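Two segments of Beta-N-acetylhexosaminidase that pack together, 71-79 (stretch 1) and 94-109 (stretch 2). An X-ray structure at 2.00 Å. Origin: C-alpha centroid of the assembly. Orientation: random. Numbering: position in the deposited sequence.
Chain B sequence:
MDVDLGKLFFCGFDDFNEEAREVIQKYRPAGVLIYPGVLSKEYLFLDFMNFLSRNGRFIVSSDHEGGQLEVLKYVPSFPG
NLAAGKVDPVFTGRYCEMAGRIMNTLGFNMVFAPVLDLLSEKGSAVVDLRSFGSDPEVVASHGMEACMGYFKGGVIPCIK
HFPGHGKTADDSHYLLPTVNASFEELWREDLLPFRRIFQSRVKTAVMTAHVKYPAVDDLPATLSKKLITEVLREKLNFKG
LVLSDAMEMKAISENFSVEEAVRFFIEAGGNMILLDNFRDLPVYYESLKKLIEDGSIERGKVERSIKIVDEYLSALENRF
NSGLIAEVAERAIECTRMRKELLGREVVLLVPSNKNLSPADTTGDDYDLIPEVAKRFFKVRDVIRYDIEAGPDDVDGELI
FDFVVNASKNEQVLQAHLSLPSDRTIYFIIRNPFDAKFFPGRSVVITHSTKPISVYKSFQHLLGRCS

Stretch 1, residues 71-79: VLKYVPSFP
Stretch 2 (94-109) RYCEMAGRIMNTLGFN

Residues 94-106 form the last turns of a helix that begins earlier in the chain; residues 71-79 lie against it without regular structure, bent by a type I turn from Leu-72 (phi/psi -102/113) to Val-75 (Val-75 N to Leu-72 O, 3.3 Å). The segments run in opposite senses: Phe-78 lies by Tyr-95, Val-75 CA is 5.8 Å from Ala-99 CA, and Leu-72 reaches Met-103 and Phe-108. No direct hydrogen bond crosses the interface (578 Å² buried, both sides summed), so the fit rests on shape.

The closest backbone approach occurs where the helix carries only a methyl. There Val-75 (-90/125, chi1 t), its CA-to-CB bond sideways, sets two methyls in a hollow lined by Met-98 (t, t, p), Ala-99, Ile-102 (m, t) and Met-103 (m, t, t): CG1 is 3.9 Å from Ala-99 CB and Met-98 CE, CG2 4.1 Å from Ile-102 CG2 and 4.2 Å from Met-103 CE. The Pro-76 ring (-61/144, C-gamma endo) meets Met-98 CE at CG (3.6 Å) and Ile-102 CD1 at CD (3.7 Å).

Toward the helix end, Tyr-74 (-66/-30; m, chi2 -72°) offers a ring face to Leu-106 (m, t), whose CD2 stands 4.2 Å from the ring centroid, 13° off the normal. Leu-72 (m, t) fits CD1 3.7 Å from Met-103 CG and CD2 3.8 Å from Phe-108 CZ; CD1 also lies over a face of the Phe-108 ring (m, chi2 -88°). Gly-107, phi 123°, turns the chain out of the helix; a CB there would jam against the preceding carbonyl.

At the other end the backbones are wider apart (Phe-78 CA to Tyr-95 CA, 8.1 Å), and Phe-78 (-121/143; t, chi2 62°) and Tyr-95 (t, chi2 72°) fill the space, stacked face to face, centroids 4.0 Å and planes 9° apart; Phe-78 CB lies 3.5 Å from Tyr-95 CE1. The one polar link is a water, donating to Pro-76 O (2.8 Å) and accepting from Tyr-95 OH (2.7 Å), which gives buried Tyr-95's hydroxyl an acceptor.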

# COMPACT_ATOMS: atom_id res chain seq x y z
N VAL B 71 10.13 -1.92 -0.76
CA VAL B 71 10.09 -0.75 -1.63
C VAL B 71 8.65 -0.39 -2.03
O VAL B 71 8.40 0.70 -2.52
CB VAL B 71 10.91 -0.97 -2.86
CG1 VAL B 71 12.39 -1.13 -2.46
CG2 VAL B 71 10.39 -2.19 -3.60
N LEU B 72 7.72 -1.31 -1.79
CA LEU B 72 6.32 -1.11 -2.14
C LEU B 72 5.52 -0.73 -0.89
O LEU B 72 5.33 -1.55 0.01
CB LEU B 72 5.74 -2.37 -2.77
CG LEU B 72 6.32 -2.86 -4.10
CD1 LEU B 72 5.61 -4.13 -4.61
CD2 LEU B 72 6.30 -1.73 -5.13
N LYS B 73 5.02 0.50 -0.86
CA LYS B 73 4.25 0.91 0.30
C LYS B 73 2.92 0.15 0.36
O LYS B 73 2.29 0.09 1.41
CB LYS B 73 3.99 2.39 0.30
CG LYS B 73 2.94 2.83 -0.68
CD LYS B 73 2.68 4.29 -0.43
CE LYS B 73 1.57 4.82 -1.27
NZ LYS B 73 1.49 6.25 -0.93
N TYR B 74 2.51 -0.38 -0.80
CA TYR B 74 1.27 -1.14 -0.95
C TYR B 74 1.24 -2.47 -0.21
O TYR B 74 0.16 -2.92 0.22
CB TYR B 74 1.04 -1.38 -2.44
CG TYR B 74 1.28 -0.09 -3.22
CD1 TYR B 74 0.35 0.98 -3.15
CD2 TYR B 74 2.44 0.07 -4.01
CE1 TYR B 74 0.57 2.15 -3.84
CE2 TYR B 74 2.65 1.24 -4.73
CZ TYR B 74 1.72 2.28 -4.63
OH TYR B 74 1.94 3.44 -5.32
N VAL B 75 2.42 -3.09 -0.06
CA VAL B 75 2.54 -4.32 0.70
C VAL B 75 2.81 -4.01 2.15
O VAL B 75 3.74 -3.27 2.47
CB VAL B 75 3.71 -5.21 0.17
CG1 VAL B 75 3.79 -6.52 0.98
CG2 VAL B 75 3.49 -5.53 -1.28
N PRO B 76 1.98 -4.54 3.05
CA PRO B 76 2.30 -4.28 4.46
C PRO B 76 3.66 -4.85 4.84
O PRO B 76 4.06 -5.92 4.36
CB PRO B 76 1.18 -4.98 5.26
CG PRO B 76 0.30 -5.67 4.24
CD PRO B 76 0.72 -5.27 2.83
N SER B 77 4.34 -4.12 5.70
CA SER B 77 5.66 -4.48 6.18
C SER B 77 5.74 -5.82 6.97
O SER B 77 4.87 -6.18 7.78
CB SER B 77 6.19 -3.33 7.04
OG SER B 77 7.50 -3.64 7.46
N PHE B 78 6.83 -6.54 6.72
CA PHE B 78 7.02 -7.87 7.27
C PHE B 78 8.31 -7.87 8.11
O PHE B 78 9.26 -7.17 7.78
CB PHE B 78 7.05 -8.86 6.09
CG PHE B 78 7.08 -10.30 6.49
CD1 PHE B 78 6.06 -10.86 7.20
CD2 PHE B 78 8.13 -11.11 6.07
CE1 PHE B 78 6.10 -12.19 7.55
CE2 PHE B 78 8.17 -12.45 6.42
CZ PHE B 78 7.15 -13.00 7.14
N PRO B 79 8.32 -8.60 9.24
CA PRO B 79 9.55 -8.71 10.04
C PRO B 79 10.74 -9.15 9.19
O PRO B 79 11.84 -8.63 9.38
CB PRO B 79 9.21 -9.77 11.08
CG PRO B 79 7.72 -9.67 11.24
CD PRO B 79 7.20 -9.34 9.85
N ARG B 94 2.01 -17.84 3.26
CA ARG B 94 0.85 -16.92 3.37
C ARG B 94 1.28 -15.46 3.14
O ARG B 94 0.62 -14.69 2.41
CB ARG B 94 0.15 -17.11 4.73
CG ARG B 94 -0.49 -18.50 4.94
CD ARG B 94 -1.39 -18.58 6.21
NE ARG B 94 -1.99 -19.93 6.33
CZ ARG B 94 -2.16 -20.62 7.47
NH1 ARG B 94 -1.77 -20.13 8.65
NH2 ARG B 94 -2.71 -21.84 7.43
N TYR B 95 2.41 -15.07 3.73
CA TYR B 95 2.88 -13.72 3.50
C TYR B 95 3.19 -13.51 2.00
O TYR B 95 2.88 -12.48 1.42
CB TYR B 95 4.14 -13.44 4.31
CG TYR B 95 4.89 -12.25 3.77
CD1 TYR B 95 4.40 -10.96 3.93
CD2 TYR B 95 6.06 -12.42 3.00
CE1 TYR B 95 5.07 -9.85 3.40
CE2 TYR B 95 6.71 -11.35 2.46
CZ TYR B 95 6.22 -10.05 2.66
OH TYR B 95 6.90 -8.98 2.13
N CYS B 96 3.86 -14.48 1.39
CA CYS B 96 4.27 -14.27 0.00
C CYS B 96 3.04 -14.33 -0.92
O CYS B 96 2.99 -13.73 -1.99
CB CYS B 96 5.34 -15.29 -0.41
SG CYS B 96 6.93 -15.01 0.40
N GLU B 97 2.03 -15.07 -0.52
CA GLU B 97 0.82 -15.03 -1.32
C GLU B 97 0.11 -13.67 -1.24
O GLU B 97 -0.41 -13.17 -2.25
CB GLU B 97 -0.18 -16.11 -0.93
CG GLU B 97 -1.32 -16.16 -1.94
CD GLU B 97 -2.40 -17.14 -1.57
OE1 GLU B 97 -2.32 -17.76 -0.47
OE2 GLU B 97 -3.31 -17.31 -2.41
N MET B 98 0.04 -13.13 -0.03
CA MET B 98 -0.53 -11.82 0.24
C MET B 98 0.21 -10.77 -0.61
O MET B 98 -0.40 -9.98 -1.37
CB MET B 98 -0.41 -11.51 1.73
CG MET B 98 -1.03 -10.19 2.19
SD MET B 98 -0.20 -9.44 3.63
CE MET B 98 1.25 -8.80 2.81
N ALA B 99 1.54 -10.79 -0.47
CA ALA B 99 2.42 -9.84 -1.13
C ALA B 99 2.29 -9.97 -2.63
O ALA B 99 2.18 -8.97 -3.36
CB ALA B 99 3.86 -10.05 -0.66
N GLY B 100 2.29 -11.20 -3.11
CA GLY B 100 2.19 -11.44 -4.52
C GLY B 100 0.84 -10.98 -5.07
O GLY B 100 0.74 -10.48 -6.18
N ARG B 101 -0.21 -11.19 -4.30
CA ARG B 101 -1.56 -10.86 -4.75
C ARG B 101 -1.62 -9.35 -4.95
O ARG B 101 -1.99 -8.86 -6.03
CB ARG B 101 -2.61 -11.37 -3.75
CG ARG B 101 -3.99 -11.57 -4.37
CD ARG B 101 -4.95 -12.37 -3.46
NE ARG B 101 -6.21 -12.70 -4.14
CZ ARG B 101 -7.40 -12.13 -3.89
NH1 ARG B 101 -7.54 -11.19 -2.95
NH2 ARG B 101 -8.47 -12.52 -4.59
N ILE B 102 -1.14 -8.62 -3.94
CA ILE B 102 -1.07 -7.18 -4.02
C ILE B 102 -0.22 -6.68 -5.22
O ILE B 102 -0.69 -5.83 -6.00
CB ILE B 102 -0.54 -6.60 -2.70
CG1 ILE B 102 -1.57 -6.84 -1.59
CG2 ILE B 102 -0.31 -5.15 -2.85
CD1 ILE B 102 -1.14 -6.38 -0.20
N MET B 103 0.99 -7.25 -5.39
CA MET B 103 1.91 -6.91 -6.48
C MET B 103 1.27 -7.12 -7.84
O MET B 103 1.33 -6.25 -8.75
CB MET B 103 3.20 -7.76 -6.41
CG MET B 103 4.13 -7.46 -5.26
SD MET B 103 5.45 -8.72 -4.93
CE MET B 103 6.05 -8.08 -3.36
N ASN B 104 0.66 -8.30 -7.99
CA ASN B 104 0.02 -8.69 -9.23
C ASN B 104 -1.11 -7.70 -9.53
O ASN B 104 -1.31 -7.34 -10.69
CB ASN B 104 -0.56 -10.12 -9.17
CG ASN B 104 -1.33 -10.50 -10.46
OD1 ASN B 104 -2.54 -10.24 -10.59
ND2 ASN B 104 -0.64 -11.09 -11.39
N THR B 105 -1.84 -7.27 -8.48
CA THR B 105 -2.94 -6.31 -8.69
C THR B 105 -2.37 -5.00 -9.19
O THR B 105 -2.99 -4.33 -10.02
CB THR B 105 -3.75 -6.05 -7.40
OG1 THR B 105 -4.26 -7.28 -6.89
CG2 THR B 105 -4.93 -5.13 -7.67
N LEU B 106 -1.21 -4.60 -8.67
CA LEU B 106 -0.66 -3.32 -9.10
C LEU B 106 -0.19 -3.31 -10.54
O LEU B 106 -0.17 -2.25 -11.17
CB LEU B 106 0.49 -2.89 -8.21
CG LEU B 106 0.18 -2.55 -6.75
CD1 LEU B 106 1.54 -2.41 -6.03
CD2 LEU B 106 -0.65 -1.25 -6.69
N GLY B 107 0.16 -4.49 -11.05
CA GLY B 107 0.73 -4.65 -12.37
C GLY B 107 2.10 -5.33 -12.38
O GLY B 107 2.66 -5.53 -13.46
N PHE B 108 2.67 -5.69 -11.23
CA PHE B 108 3.94 -6.46 -11.24
C PHE B 108 3.66 -7.91 -11.69
O PHE B 108 2.53 -8.37 -11.61
CB PHE B 108 4.61 -6.41 -9.86
CG PHE B 108 5.17 -5.05 -9.50
CD1 PHE B 108 6.47 -4.69 -9.87
CD2 PHE B 108 4.35 -4.10 -8.85
CE1 PHE B 108 6.99 -3.41 -9.55
CE2 PHE B 108 4.83 -2.82 -8.54
CZ PHE B 108 6.15 -2.47 -8.89
N ASN B 109 4.62 -8.61 -12.29
CA ASN B 109 4.41 -10.05 -12.50
C ASN B 109 5.62 -10.92 -12.10
O ASN B 109 5.57 -12.16 -12.18
CB ASN B 109 4.03 -10.33 -13.96
CG ASN B 109 4.88 -9.58 -14.94
OD1 ASN B 109 6.11 -9.60 -14.84
ND2 ASN B 109 4.24 -8.92 -15.93
O HOH W 1 6.57 -6.61 3.31